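Local coordinates for protein endoglucanase (Uncultured bacterium, PDB 3X17) that probably hydrolyses internal beta-1,4-glucosidic bonds of cellulose, as a family 9 endoglucanase with an N-terminal Ig-like domain and an (alpha/alpha)6 barrel, at residues E346-T351 against E355-I360; D386-G391 against A397-L402; Q273-A278 against E305-F310; A280-A285 against L301-Q306. All coordinates share one frame; numbering follows the deposited sequence.

Contact 1 of 4, residues E346-T351 against E355-I360; sequences ELWVVT and EYHDYI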
loop_
_atom_site.group_PDB
_atom_site.type_symbol
_atom_site.label_atom_id
_atom_site.label_comp_id
_atom_site.label_asym_id
_atom_site.label_seq_id
_atom_site.Cartn_x
_atom_site.Cartn_y
_atom_site.Cartn_z
ATOM N N GLU A 346 5.099 -13.511 -15.031
ATOM C CA GLU A 346 3.863 -12.918 -15.591
ATOM C C GLU A 346 3.754 -13.116 -17.115
ATOM O O GLU A 346 2.684 -13.416 -17.648
ATOM C CB GLU A 346 3.757 -11.436 -15.236
ATOM C CG GLU A 346 3.869 -11.159 -13.740
ATOM C CD GLU A 346 2.790 -11.864 -12.902
ATOM O OE1 GLU A 346 1.856 -12.476 -13.473
ATOM O OE2 GLU A 346 2.829 -11.732 -11.664
ATOM N N LEU A 347 4.873 -12.986 -17.810
ATOM C CA LEU A 347 4.885 -13.238 -19.239
ATOM C C LEU A 347 4.628 -14.719 -19.544
ATOM O O LEU A 347 3.908 -15.039 -20.489
ATOM C CB LEU A 347 6.209 -12.765 -19.868
ATOM C CG LEU A 347 6.185 -11.257 -20.206
ATOM C CD1 LEU A 347 7.594 -10.672 -20.330
ATOM C CD2 LEU A 347 5.388 -11.051 -21.487
ATOM N N TRP A 348 5.296 -15.602 -18.799
ATOM C CA TRP A 348 5.035 -17.042 -18.884
ATOM C C TRP A 348 3.555 -17.373 -18.680
ATOM O O TRP A 348 2.988 -18.191 -19.413
ATOM C CB TRP A 348 5.878 -17.826 -17.872
ATOM C CG TRP A 348 5.592 -19.305 -17.940
ATOM C CD1 TRP A 348 5.689 -20.112 -19.054
ATOM C CD2 TRP A 348 5.035 -20.122 -16.908
ATOM N NE1 TRP A 348 5.266 -21.382 -18.760
ATOM C CE2 TRP A 348 4.844 -21.418 -17.457
ATOM C CE3 TRP A 348 4.737 -19.909 -15.561
ATOM C CZ2 TRP A 348 4.368 -22.482 -16.704
ATOM C CZ3 TRP A 348 4.243 -20.968 -14.817
ATOM C CH2 TRP A 348 4.063 -22.236 -15.388
ATOM N N VAL A 349 2.939 -16.725 -17.688
ATOM C CA VAL A 349 1.567 -17.044 -17.285
ATOM C C VAL A 349 0.596 -16.699 -18.390
ATOM O O VAL A 349 -0.321 -17.479 -18.660
ATOM C CB VAL A 349 1.121 -16.302 -15.990
ATOM C CG1 VAL A 349 -0.396 -16.377 -15.831
ATOM C CG2 VAL A 349 1.806 -16.874 -14.766
ATOM N N VAL A 350 0.767 -15.538 -19.029
ATOM C CA VAL A 350 -0.185 -15.110 -20.089
ATOM C C VAL A 350 0.114 -15.672 -21.501
ATOM O O VAL A 350 -0.802 -15.823 -22.324
ATOM C CB VAL A 350 -0.340 -13.553 -20.129
ATOM C CG1 VAL A 350 0.960 -12.862 -20.558
ATOM C CG2 VAL A 350 -1.550 -13.113 -20.988
ATOM N N THR A 351 1.381 -15.974 -21.793
ATOM C CA THR A 351 1.740 -16.483 -23.130
ATOM C C THR A 351 1.962 -17.996 -23.174
ATOM O O THR A 351 1.879 -18.591 -24.231
ATOM C CB THR A 351 3.003 -15.816 -23.732
ATOM O OG1 THR A 351 4.176 -16.289 -23.049
ATOM C CG2 THR A 351 2.917 -14.257 -23.668
ATOM N N GLU A 355 10.289 -19.573 -23.607
ATOM C CA GLU A 355 11.367 -18.602 -23.412
ATOM C C GLU A 355 11.312 -17.968 -22.026
ATOM O O GLU A 355 12.356 -17.758 -21.409
ATOM C CB GLU A 355 11.391 -17.530 -24.506
ATOM C CG GLU A 355 10.182 -16.568 -24.527
ATOM C CD GLU A 355 10.278 -15.552 -25.657
ATOM O OE1 GLU A 355 11.372 -14.997 -25.868
ATOM O OE2 GLU A 355 9.276 -15.329 -26.360
ATOM N N TYR A 356 10.098 -17.693 -21.533
ATOM C CA TYR A 356 9.912 -17.104 -20.211
ATOM C C TYR A 356 10.146 -18.115 -19.075
ATOM O O TYR A 356 10.828 -17.810 -18.097
ATOM C CB TYR A 356 8.531 -16.425 -20.089
ATOM C CG TYR A 356 8.249 -15.464 -21.220
ATOM C CD1 TYR A 356 9.117 -14.407 -21.481
ATOM C CD2 TYR A 356 7.245 -15.719 -22.134
ATOM C CE1 TYR A 356 8.911 -13.560 -22.542
ATOM C CE2 TYR A 356 7.051 -14.883 -23.234
ATOM C CZ TYR A 356 7.886 -13.814 -23.423
ATOM O OH TYR A 356 7.701 -12.979 -24.488
ATOM N N HIS A 357 9.625 -19.333 -19.222
ATOM C CA HIS A 357 9.848 -20.366 -18.187
ATOM C C HIS A 357 11.317 -20.808 -18.090
ATOM O O HIS A 357 11.816 -21.070 -16.998
ATOM C CB HIS A 357 8.915 -21.574 -18.354
ATOM C CG HIS A 357 8.963 -22.518 -17.197
ATOM N ND1 HIS A 357 8.074 -22.444 -16.145
ATOM C CD2 HIS A 357 9.889 -23.441 -16.840
ATOM C CE1 HIS A 357 8.435 -23.296 -15.203
ATOM N NE2 HIS A 357 9.529 -23.919 -15.604
ATOM N N ASP A 358 12.010 -20.833 -19.227
ATOM C CA ASP A 358 13.456 -21.069 -19.249
ATOM C C ASP A 358 14.185 -20.123 -18.303
ATOM O O ASP A 358 15.068 -20.546 -17.541
ATOM C CB ASP A 358 14.035 -20.925 -20.670
ATOM C CG ASP A 358 13.677 -22.106 -21.586
ATOM O OD1 ASP A 358 13.171 -23.128 -21.092
ATOM O OD2 ASP A 358 13.831 -21.985 -22.825
ATOM N N TYR A 359 13.829 -18.838 -18.344
ATOM C CA TYR A 359 14.506 -17.888 -17.474
ATOM C C TYR A 359 14.266 -18.288 -16.029
ATOM O O TYR A 359 15.195 -18.341 -15.214
ATOM C CB TYR A 359 14.047 -16.445 -17.728
ATOM C CG TYR A 359 14.790 -15.421 -16.883
ATOM C CD1 TYR A 359 14.341 -15.092 -15.625
ATOM C CD2 TYR A 359 15.975 -14.832 -17.333
ATOM C CE1 TYR A 359 14.988 -14.189 -14.838
ATOM C CE2 TYR A 359 16.663 -13.947 -16.525
ATOM C CZ TYR A 359 16.135 -13.612 -15.288
ATOM O OH TYR A 359 16.761 -12.712 -14.463
ATOM N N ILE A 360 13.021 -18.642 -15.723
ATOM C CA ILE A 360 12.668 -19.037 -14.360
ATOM C C ILE A 360 13.479 -20.266 -13.911
ATOM O O ILE A 360 14.089 -20.247 -12.844
ATOM C CB ILE A 360 11.170 -19.282 -14.201
ATOM C CG1 ILE A 360 10.373 -18.024 -14.609
ATOM C CG2 ILE A 360 10.855 -19.664 -12.767
ATOM C CD1 ILE A 360 8.852 -18.282 -14.831
#

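Contact 2 of 4, residues D386-G391 against A397-L402; sequences DYVTLG and AIRARL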
loop_
_atom_site.group_PDB
_atom_site.type_symbol
_atom_site.label_atom_id
_atom_site.label_comp_id
_atom_site.label_asym_id
_atom_site.label_seq_id
_atom_site.Cartn_x
_atom_site.Cartn_y
_atom_site.Cartn_z
ATOM N N ASP A 386 1.788 -15.935 -8.404
ATOM C CA ASP A 386 1.109 -16.039 -9.696
ATOM C C ASP A 386 1.554 -17.299 -10.430
ATOM O O ASP A 386 0.748 -17.985 -11.061
ATOM C CB ASP A 386 1.374 -14.808 -10.567
ATOM C CG ASP A 386 0.460 -13.651 -10.220
ATOM O OD1 ASP A 386 -0.433 -13.850 -9.355
ATOM O OD2 ASP A 386 0.674 -12.530 -10.737
ATOM N N TYR A 387 2.832 -17.624 -10.316
ATOM C CA TYR A 387 3.317 -18.920 -10.764
ATOM C C TYR A 387 2.551 -20.129 -10.149
ATOM O O TYR A 387 1.999 -20.953 -10.878
ATOM C CB TYR A 387 4.803 -19.062 -10.462
ATOM C CG TYR A 387 5.422 -20.307 -11.087
ATOM C CD1 TYR A 387 5.072 -21.587 -10.636
ATOM C CD2 TYR A 387 6.406 -20.198 -12.064
ATOM C CE1 TYR A 387 5.663 -22.728 -11.171
ATOM C CE2 TYR A 387 7.017 -21.329 -12.600
ATOM C CZ TYR A 387 6.623 -22.595 -12.171
ATOM O OH TYR A 387 7.217 -23.717 -12.735
ATOM N N VAL A 388 2.540 -20.210 -8.812
ATOM C CA VAL A 388 1.787 -21.223 -8.079
ATOM C C VAL A 388 0.291 -21.249 -8.456
ATOM O O VAL A 388 -0.235 -22.311 -8.792
ATOM C CB VAL A 388 2.004 -21.107 -6.515
ATOM C CG1 VAL A 388 1.050 -22.020 -5.770
ATOM C CG2 VAL A 388 3.471 -21.463 -6.133
ATOM N N THR A 389 -0.381 -20.097 -8.474
ATOM C CA THR A 389 -1.844 -20.090 -8.644
ATOM C C THR A 389 -2.345 -19.994 -10.075
ATOM O O THR A 389 -3.519 -20.234 -10.325
ATOM C CB THR A 389 -2.532 -19.026 -7.826
ATOM O OG1 THR A 389 -2.080 -17.718 -8.254
ATOM C CG2 THR A 389 -2.221 -19.250 -6.329
ATOM N N LEU A 390 -1.502 -19.524 -10.983
ATOM C CA LEU A 390 -1.982 -19.176 -12.327
ATOM C C LEU A 390 -1.172 -19.845 -13.434
ATOM O O LEU A 390 -1.669 -19.992 -14.540
ATOM C CB LEU A 390 -1.989 -17.664 -12.542
ATOM C CG LEU A 390 -3.255 -16.842 -12.305
ATOM C CD1 LEU A 390 -4.303 -17.538 -11.473
ATOM C CD2 LEU A 390 -2.926 -15.444 -11.756
ATOM N N GLY A 391 0.036 -20.309 -13.104
ATOM C CA GLY A 391 0.919 -20.939 -14.078
ATOM C C GLY A 391 0.380 -22.279 -14.543
ATOM O O GLY A 391 0.034 -23.128 -13.726
ATOM N N ALA A 397 8.686 -29.374 -9.382
ATOM C CA ALA A 397 9.672 -29.135 -8.312
ATOM C C ALA A 397 9.843 -27.632 -8.001
ATOM O O ALA A 397 10.084 -27.246 -6.846
ATOM C CB ALA A 397 11.038 -29.791 -8.654
ATOM N N ILE A 398 9.711 -26.783 -9.020
ATOM C CA ILE A 398 9.753 -25.321 -8.786
ATOM C C ILE A 398 8.502 -24.877 -8.035
ATOM O O ILE A 398 8.582 -24.247 -6.965
ATOM C CB ILE A 398 9.898 -24.513 -10.103
ATOM C CG1 ILE A 398 11.272 -24.780 -10.731
ATOM C CG2 ILE A 398 9.721 -23.004 -9.832
ATOM C CD1 ILE A 398 11.411 -24.289 -12.198
ATOM N N ARG A 399 7.362 -25.385 -8.503
ATOM C CA ARG A 399 6.105 -25.038 -7.907
ATOM C C ARG A 399 6.131 -25.371 -6.429
ATOM O O ARG A 399 5.764 -24.529 -5.600
ATOM C CB ARG A 399 4.941 -25.701 -8.614
ATOM C CG ARG A 399 3.651 -25.600 -7.818
ATOM C CD ARG A 399 2.408 -25.402 -8.689
ATOM N NE ARG A 399 2.541 -25.897 -10.061
ATOM C CZ ARG A 399 2.101 -25.238 -11.144
ATOM N NH1 ARG A 399 1.575 -24.016 -11.026
ATOM N NH2 ARG A 399 2.233 -25.774 -12.360
ATOM N N ALA A 400 6.675 -26.542 -6.086
ATOM C CA ALA A 400 6.732 -26.967 -4.680
ATOM C C ALA A 400 7.665 -26.087 -3.874
ATOM O O ALA A 400 7.408 -25.823 -2.711
ATOM C CB ALA A 400 7.155 -28.454 -4.545
ATOM N N ARG A 401 8.755 -25.635 -4.479
ATOM C CA ARG A 401 9.626 -24.669 -3.795
ATOM C C ARG A 401 8.931 -23.326 -3.545
ATOM O O ARG A 401 8.970 -22.788 -2.437
ATOM C CB ARG A 401 10.953 -24.481 -4.551
ATOM C CG ARG A 401 11.893 -25.661 -4.334
ATOM C CD ARG A 401 12.959 -25.704 -5.399
ATOM N NE ARG A 401 13.863 -24.564 -5.280
ATOM C CZ ARG A 401 14.764 -24.238 -6.193
ATOM N NH1 ARG A 401 14.898 -24.992 -7.283
ATOM N NH2 ARG A 401 15.520 -23.157 -6.021
ATOM N N LEU A 402 8.195 -22.855 -4.543
ATOM C CA LEU A 402 7.472 -21.598 -4.429
ATOM C C LEU A 402 6.429 -21.664 -3.324
ATOM O O LEU A 402 6.334 -20.749 -2.495
ATOM C CB LEU A 402 6.823 -21.242 -5.771
ATOM C CG LEU A 402 7.818 -21.070 -6.931
ATOM C CD1 LEU A 402 7.128 -20.726 -8.237
ATOM C CD2 LEU A 402 8.923 -20.075 -6.593
#

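Contact 3 of 4, residues Q273-A278 against E305-F310; sequences QDTAKA and EQAWRF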
loop_
_atom_site.group_PDB
_atom_site.type_symbol
_atom_site.label_atom_id
_atom_site.label_comp_id
_atom_site.label_asym_id
_atom_site.label_seq_id
_atom_site.Cartn_x
_atom_site.Cartn_y
_atom_site.Cartn_z
ATOM N N GLN A 273 15.630 -2.630 -13.913
ATOM C CA GLN A 273 14.561 -2.930 -12.934
ATOM C C GLN A 273 13.212 -2.312 -13.304
ATOM O O GLN A 273 12.174 -2.952 -13.175
ATOM C CB GLN A 273 14.958 -2.599 -11.474
ATOM C CG GLN A 273 15.288 -1.136 -11.190
ATOM C CD GLN A 273 14.119 -0.355 -10.596
ATOM O OE1 GLN A 273 12.987 -0.861 -10.513
ATOM N NE2 GLN A 273 14.373 0.904 -10.221
ATOM N N ASP A 274 13.227 -1.061 -13.752
ATOM C CA ASP A 274 12.009 -0.410 -14.193
ATOM C C ASP A 274 11.465 -1.116 -15.423
ATOM O O ASP A 274 10.245 -1.266 -15.569
ATOM C CB ASP A 274 12.223 1.087 -14.480
ATOM C CG ASP A 274 12.413 1.913 -13.207
ATOM O OD1 ASP A 274 11.544 1.831 -12.310
ATOM O OD2 ASP A 274 13.413 2.683 -13.126
ATOM N N THR A 275 12.356 -1.489 -16.339
ATOM C CA THR A 275 11.931 -2.130 -17.565
ATOM C C THR A 275 11.209 -3.468 -17.236
ATOM O O THR A 275 10.109 -3.762 -17.740
ATOM C CB THR A 275 13.156 -2.341 -18.499
ATOM O OG1 THR A 275 13.744 -1.067 -18.824
ATOM C CG2 THR A 275 12.758 -3.044 -19.767
ATOM N N ALA A 276 11.777 -4.208 -16.290
ATOM C CA ALA A 276 11.229 -5.518 -15.887
ATOM C C ALA A 276 9.937 -5.357 -15.047
ATOM O O ALA A 276 8.945 -6.038 -15.298
ATOM C CB ALA A 276 12.300 -6.301 -15.086
ATOM N N LYS A 277 9.928 -4.425 -14.097
ATOM C CA LYS A 277 8.691 -4.107 -13.375
ATOM C C LYS A 277 7.547 -3.736 -14.321
ATOM O O LYS A 277 6.437 -4.238 -14.183
ATOM C CB LYS A 277 8.878 -2.974 -12.376
ATOM C CG LYS A 277 9.557 -3.362 -11.068
ATOM C CD LYS A 277 9.892 -2.092 -10.286
ATOM C CE LYS A 277 10.313 -2.370 -8.848
ATOM N NZ LYS A 277 11.791 -2.626 -8.797
ATOM N N ALA A 278 7.836 -2.943 -15.351
ATOM C CA ALA A 278 6.761 -2.523 -16.231
ATOM C C ALA A 278 6.327 -3.712 -17.070
ATOM O O ALA A 278 5.145 -3.914 -17.293
ATOM C CB ALA A 278 7.219 -1.367 -17.116
ATOM N N GLU A 305 6.313 -7.636 -23.976
ATOM C CA GLU A 305 7.154 -8.491 -24.820
ATOM C C GLU A 305 8.373 -7.749 -25.360
ATOM O O GLU A 305 9.454 -8.330 -25.488
ATOM C CB GLU A 305 6.337 -9.092 -25.979
ATOM C CG GLU A 305 5.341 -10.158 -25.525
ATOM C CD GLU A 305 4.391 -10.637 -26.640
ATOM O OE1 GLU A 305 4.035 -9.837 -27.532
ATOM O OE2 GLU A 305 3.930 -11.795 -26.569
ATOM N N GLN A 306 8.205 -6.464 -25.655
ATOM C CA GLN A 306 9.281 -5.659 -26.230
ATOM C C GLN A 306 10.291 -5.317 -25.125
ATOM O O GLN A 306 11.491 -5.423 -25.314
ATOM C CB GLN A 306 8.676 -4.387 -26.860
ATOM C CG GLN A 306 9.663 -3.425 -27.522
ATOM C CD GLN A 306 10.529 -4.107 -28.572
ATOM O OE1 GLN A 306 10.022 -4.808 -29.454
ATOM N NE2 GLN A 306 11.851 -3.969 -28.436
ATOM N N ALA A 307 9.780 -4.955 -23.956
ATOM C CA ALA A 307 10.587 -4.807 -22.763
ATOM C C ALA A 307 11.413 -6.052 -22.420
ATOM O O ALA A 307 12.570 -5.949 -22.038
ATOM C CB ALA A 307 9.705 -4.430 -21.591
ATOM N N TRP A 308 10.809 -7.230 -22.499
ATOM C CA TRP A 308 11.583 -8.432 -22.271
ATOM C C TRP A 308 12.663 -8.635 -23.349
ATOM O O TRP A 308 13.720 -9.174 -23.056
ATOM C CB TRP A 308 10.702 -9.676 -22.189
ATOM C CG TRP A 308 11.514 -10.886 -21.808
ATOM C CD1 TRP A 308 12.067 -11.805 -22.648
ATOM C CD2 TRP A 308 11.957 -11.224 -20.492
ATOM N NE1 TRP A 308 12.776 -12.726 -21.935
ATOM C CE2 TRP A 308 12.743 -12.385 -20.607
ATOM C CE3 TRP A 308 11.705 -10.693 -19.214
ATOM C CZ2 TRP A 308 13.293 -13.031 -19.494
ATOM C CZ3 TRP A 308 12.265 -11.327 -18.104
ATOM C CH2 TRP A 308 13.074 -12.466 -18.257
ATOM N N ARG A 309 12.397 -8.231 -24.591
ATOM C CA ARG A 309 13.423 -8.337 -25.639
ATOM C C ARG A 309 14.634 -7.479 -25.269
ATOM O O ARG A 309 15.787 -7.933 -25.306
ATOM C CB ARG A 309 12.871 -7.875 -26.981
ATOM C CG ARG A 309 12.376 -8.999 -27.863
ATOM C CD ARG A 309 11.493 -8.469 -28.989
ATOM N NE ARG A 309 10.198 -9.133 -28.898
ATOM C CZ ARG A 309 9.019 -8.539 -29.022
ATOM N NH1 ARG A 309 8.935 -7.270 -29.386
ATOM N NH2 ARG A 309 7.915 -9.261 -28.878
ATOM N N PHE A 310 14.357 -6.264 -24.814
ATOM C CA PHE A 310 15.415 -5.427 -24.269
ATOM C C PHE A 310 16.180 -6.101 -23.129
ATOM O O PHE A 310 17.404 -6.098 -23.134
ATOM C CB PHE A 310 14.896 -4.064 -23.819
ATOM C CG PHE A 310 15.984 -3.143 -23.368
ATOM C CD1 PHE A 310 16.684 -2.365 -24.295
ATOM C CD2 PHE A 310 16.366 -3.105 -22.034
ATOM C CE1 PHE A 310 17.738 -1.560 -23.888
ATOM C CE2 PHE A 310 17.391 -2.268 -21.614
ATOM C CZ PHE A 310 18.098 -1.511 -22.551
#

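Contact 4 of 4, residues A280-A285 against L301-Q306; sequences AAWAMA and LAAAEQ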
loop_
_atom_site.group_PDB
_atom_site.type_symbol
_atom_site.label_atom_id
_atom_site.label_comp_id
_atom_site.label_asym_id
_atom_site.label_seq_id
_atom_site.Cartn_x
_atom_site.Cartn_y
_atom_site.Cartn_z
ATOM N N ALA A 280 6.305 -6.764 -16.064
ATOM C CA ALA A 280 5.498 -7.631 -15.204
ATOM C C ALA A 280 4.072 -7.069 -15.080
ATOM O O ALA A 280 3.081 -7.780 -15.275
ATOM C CB ALA A 280 6.162 -7.798 -13.814
ATOM N N ALA A 281 3.968 -5.775 -14.841
ATOM C CA ALA A 281 2.654 -5.179 -14.600
ATOM C C ALA A 281 1.808 -5.234 -15.852
ATOM O O ALA A 281 0.630 -5.604 -15.791
ATOM C CB ALA A 281 2.786 -3.753 -14.096
ATOM N N TRP A 282 2.422 -4.925 -16.991
ATOM C CA TRP A 282 1.751 -5.013 -18.282
ATOM C C TRP A 282 1.298 -6.448 -18.594
ATOM O O TRP A 282 0.256 -6.641 -19.213
ATOM C CB TRP A 282 2.671 -4.577 -19.415
ATOM C CG TRP A 282 2.887 -3.114 -19.515
ATOM C CD1 TRP A 282 1.985 -2.117 -19.228
ATOM C CD2 TRP A 282 4.087 -2.461 -19.950
ATOM N NE1 TRP A 282 2.576 -0.886 -19.408
ATOM C CE2 TRP A 282 3.844 -1.067 -19.905
ATOM C CE3 TRP A 282 5.356 -2.916 -20.328
ATOM C CZ2 TRP A 282 4.818 -0.127 -20.246
ATOM C CZ3 TRP A 282 6.339 -1.969 -20.651
ATOM C CH2 TRP A 282 6.057 -0.605 -20.633
ATOM N N ALA A 283 2.164 -7.425 -18.360
ATOM C CA ALA A 283 1.776 -8.828 -18.615
ATOM C C ALA A 283 0.625 -9.263 -17.703
ATOM O O ALA A 283 -0.268 -9.991 -18.128
ATOM C CB ALA A 283 2.954 -9.761 -18.459
ATOM N N MET A 284 0.662 -8.856 -16.434
ATOM C CA MET A 284 -0.521 -8.991 -15.587
ATOM C C MET A 284 -1.787 -8.375 -16.190
ATOM O O MET A 284 -2.857 -8.932 -16.070
ATOM C CB MET A 284 -0.271 -8.423 -14.192
ATOM C CG MET A 284 0.603 -9.312 -13.348
ATOM S SD MET A 284 1.109 -8.466 -11.842
ATOM C CE MET A 284 -0.369 -8.713 -10.850
ATOM N N ALA A 285 -1.685 -7.161 -16.718
ATOM C CA ALA A 285 -2.871 -6.461 -17.217
ATOM C C ALA A 285 -3.386 -7.181 -18.450
ATOM O O ALA A 285 -4.597 -7.182 -18.722
ATOM C CB ALA A 285 -2.539 -5.006 -17.559
ATOM N N LEU A 301 0.328 -6.415 -23.714
ATOM C CA LEU A 301 1.125 -7.624 -23.932
ATOM C C LEU A 301 2.270 -7.314 -24.857
ATOM O O LEU A 301 3.387 -7.747 -24.606
ATOM C CB LEU A 301 0.289 -8.781 -24.487
ATOM C CG LEU A 301 1.052 -10.013 -25.007
ATOM C CD1 LEU A 301 1.859 -10.670 -23.893
ATOM C CD2 LEU A 301 0.111 -11.038 -25.719
ATOM N N ALA A 302 2.019 -6.499 -25.886
ATOM C CA ALA A 302 3.084 -6.158 -26.848
ATOM C C ALA A 302 4.198 -5.397 -26.157
ATOM O O ALA A 302 5.385 -5.684 -26.357
ATOM C CB ALA A 302 2.527 -5.354 -28.041
ATOM N N ALA A 303 3.806 -4.445 -25.314
ATOM C CA ALA A 303 4.757 -3.653 -24.570
ATOM C C ALA A 303 5.615 -4.545 -23.670
ATOM O O ALA A 303 6.838 -4.388 -23.608
ATOM C CB ALA A 303 4.022 -2.621 -23.739
ATOM N N ALA A 304 4.970 -5.450 -22.937
ATOM C CA ALA A 304 5.703 -6.347 -22.022
ATOM C C ALA A 304 6.719 -7.179 -22.801
ATOM O O ALA A 304 7.847 -7.398 -22.341
ATOM C CB ALA A 304 4.739 -7.282 -21.224
ATOM N N GLU A 305 6.313 -7.636 -23.976
ATOM C CA GLU A 305 7.154 -8.491 -24.820
ATOM C C GLU A 305 8.373 -7.749 -25.360
ATOM O O GLU A 305 9.454 -8.330 -25.488
ATOM C CB GLU A 305 6.337 -9.092 -25.979
ATOM C CG GLU A 305 5.341 -10.158 -25.525
ATOM C CD GLU A 305 4.391 -10.637 -26.640
ATOM O OE1 GLU A 305 4.035 -9.837 -27.532
ATOM O OE2 GLU A 305 3.930 -11.795 -26.569
ATOM N N GLN A 306 8.205 -6.464 -25.655
ATOM C CA GLN A 306 9.281 -5.659 -26.230
ATOM C C GLN A 306 10.291 -5.317 -25.125
ATOM O O GLN A 306 11.491 -5.423 -25.314
ATOM C CB GLN A 306 8.676 -4.387 -26.860
ATOM C CG GLN A 306 9.663 -3.425 -27.522
ATOM C CD GLN A 306 10.529 -4.107 -28.572
ATOM O OE1 GLN A 306 10.022 -4.808 -29.454
ATOM N NE2 GLN A 306 11.851 -3.969 -28.436
#

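Contact 1 of 4, residues E346-T351 against E355-I360
W348 and Y356 bring their CA atoms to 5.1 Å where the end of helix 337-351 meets the start of helix 354-366, the two short segments running at 145° with axes 8.4 Å apart, a helical hairpin. Y356 puts its flat ring against the first helix: L347 CB stands over one face, 3.6 Å from the centroid of the Y356 ring, a CH-pi contact. T351 OG1 comes to the edge of that ring, 3.2 Å from Y356 CE2. The same hydroxyl donates to L347 O (OG1 to O 2.9 Å) and hydrogen-bonds R353 N beyond the helix end, two bonds that make a threonine fit this turn. W348, its CG anti to the backbone N (chi1 179°), lays its indole alongside H357, whose CB covers the five-membered ring and whose imidazole edge meets the six-membered ring in a T-shaped pair. Beyond the hairpin, L347 also packs on A304 and W308 of helix 294-312, Y356 meets W308 edge-to-face, and W348 meets the ring of Y387 on helix 381-390.

Contact 2 of 4, residues D386-G391 against A397-L402
R399 NH1 is held by two backbone carbonyls at the end of helix 381-390. The sounder bond runs to G391 O, 3.2 Å from NH1 and close to the guanidinium plane, with an N-H...O angle of 158°; a second, from NH1 to V388 O, is weak. Bends at chi2 and chi3 turn the arginine chain to this spot, where its positive charge would be expected to suit the negative end of the helix. R399 also touches a crystal neighbour, so its pose may differ in solution. G391, the first residue to leave helical angles, has no side chain to collide with Y387 O. The two segments, at 116° between their N-to-C directions, belong to consecutive helices of the (alpha/alpha)6 barrel joined by a short loop, and Y387 fills the angle between them. L402 CD1 lies over one face of its ring, toward the rim and 3.6 Å from the centroid, while I398 CG2 approaches Y387 CZ at 3.9 Å. The phenol OH hydrogen-bonds D395 N in the connecting loop. With Y387 reduced to an alanine, L402 CD1 and I398 CG2 would probably face a gap and D395 N would probably lose its phenol partner. Branched side chains fill the rest: V388 CG2 presses on L402 CB at 3.4 Å, tighter than usual van der Waals contact.

Contact 3 of 4, residues Q273-A278 against E305-F310
T275 and A307 mark the nearest approach of the backbones, their CA atoms 6.0 Å apart, as segments 273-278 and 305-310 run in opposite senses. No hydrogen bond spans them, and the touching falls mainly to the T275 CG2 methyl. With OG1 anti to the carbonyl carbon (chi1 -61°), the CG2 branch is left anti to the backbone N and meets A307 CB at 3.8 Å; A307 O lies 3.7 Å from the same T275 CG2. The small alanine lets the methyl come in close, and A307 CB in turn lies 3.9 Å from T275 O. F310 meets the same methyl obliquely, its CD2 4.3 Å from T275 CG2. Threonine suits the place because it is two-sided: with the methyl turned to the other helix, OG1 is directed back to T271 O and V243 N, which satisfy it in a buried setting. Nearby, K277 NZ forms a salt bridge with D339, a ligand of a bound calcium ion. T275 OG1 ties the seam to strands 243-249 and 265-271, T275 and A276 also touch L311 of helix 294-312, A307 and F310 touch Q237 and D240 in loops, and W308 packs on L347 of helix 337-351.

Contact 4 of 4, residues A280-A285 against L301-Q306
W282 and A303 make the CH-pi contact of this pair of helices: A303 CB stands over one face of the six-membered ring, 3.8 Å from its centroid and 15° off the normal. The torsion chi1 of -75° sets CG beside the backbone N and places the indole against A303 and A304, so that W282 CE3 also comes obliquely to A304 N at 3.7 Å. A methyl is the right size here, since a bulkier group would hold the flat ring off the backbone. The remaining contacts are between aliphatic carbons. A304 CB lodges between two residues of the first helix, 3.9 Å from W282 CB and 4.1 Å from A283 CB. Having nothing beyond CB at A283, A303 and A304 allows the segment axes to approach to 7.9 Å. Polar bonds across the interface are absent, and the helices satisfy their own backbones; A303 O has an additional partner in Q237 NE2. The indole is stacked on F234 of helix 221-235, which places W282 among three helices. With a serine in place of W282, A303 CB is likely to lose the ring it lies on and F234 its stacking partner. Segments 280-285 and 301-306, at 148° between their N-to-C directions, belong to successive helices, and such near-antiparallel packing is what the (alpha/alpha)6 barrel is built on; here alanines make the close approach possible.

In the fold
Contacts 3 and 4 are two sections of one seam, between helices 272-288 and 294-312; their centres lie 8 Å apart and they share E305 and Q306. Contact 1 packs against both: Y356 CE1 is 3.6 Å from W308 CD1, and T351 CG2 is 3.7 Å from L301 CD1. Its W348 in turn leads to contact 2, whose centre is 12 Å away. Between contacts 1 and 2 the carboxylates of E346 and D386 lie close, a proximity probably eased by R287, which pairs with E346, and K196, which pairs with D386. Contact 2 stays about 11 Å from contact 3 at the nearest atoms. The connection to a bound calcium ion runs through the salt bridge of K277 in contact 3 to its ligand D339; the T275 side chain is about 12 Å from a calcium ion.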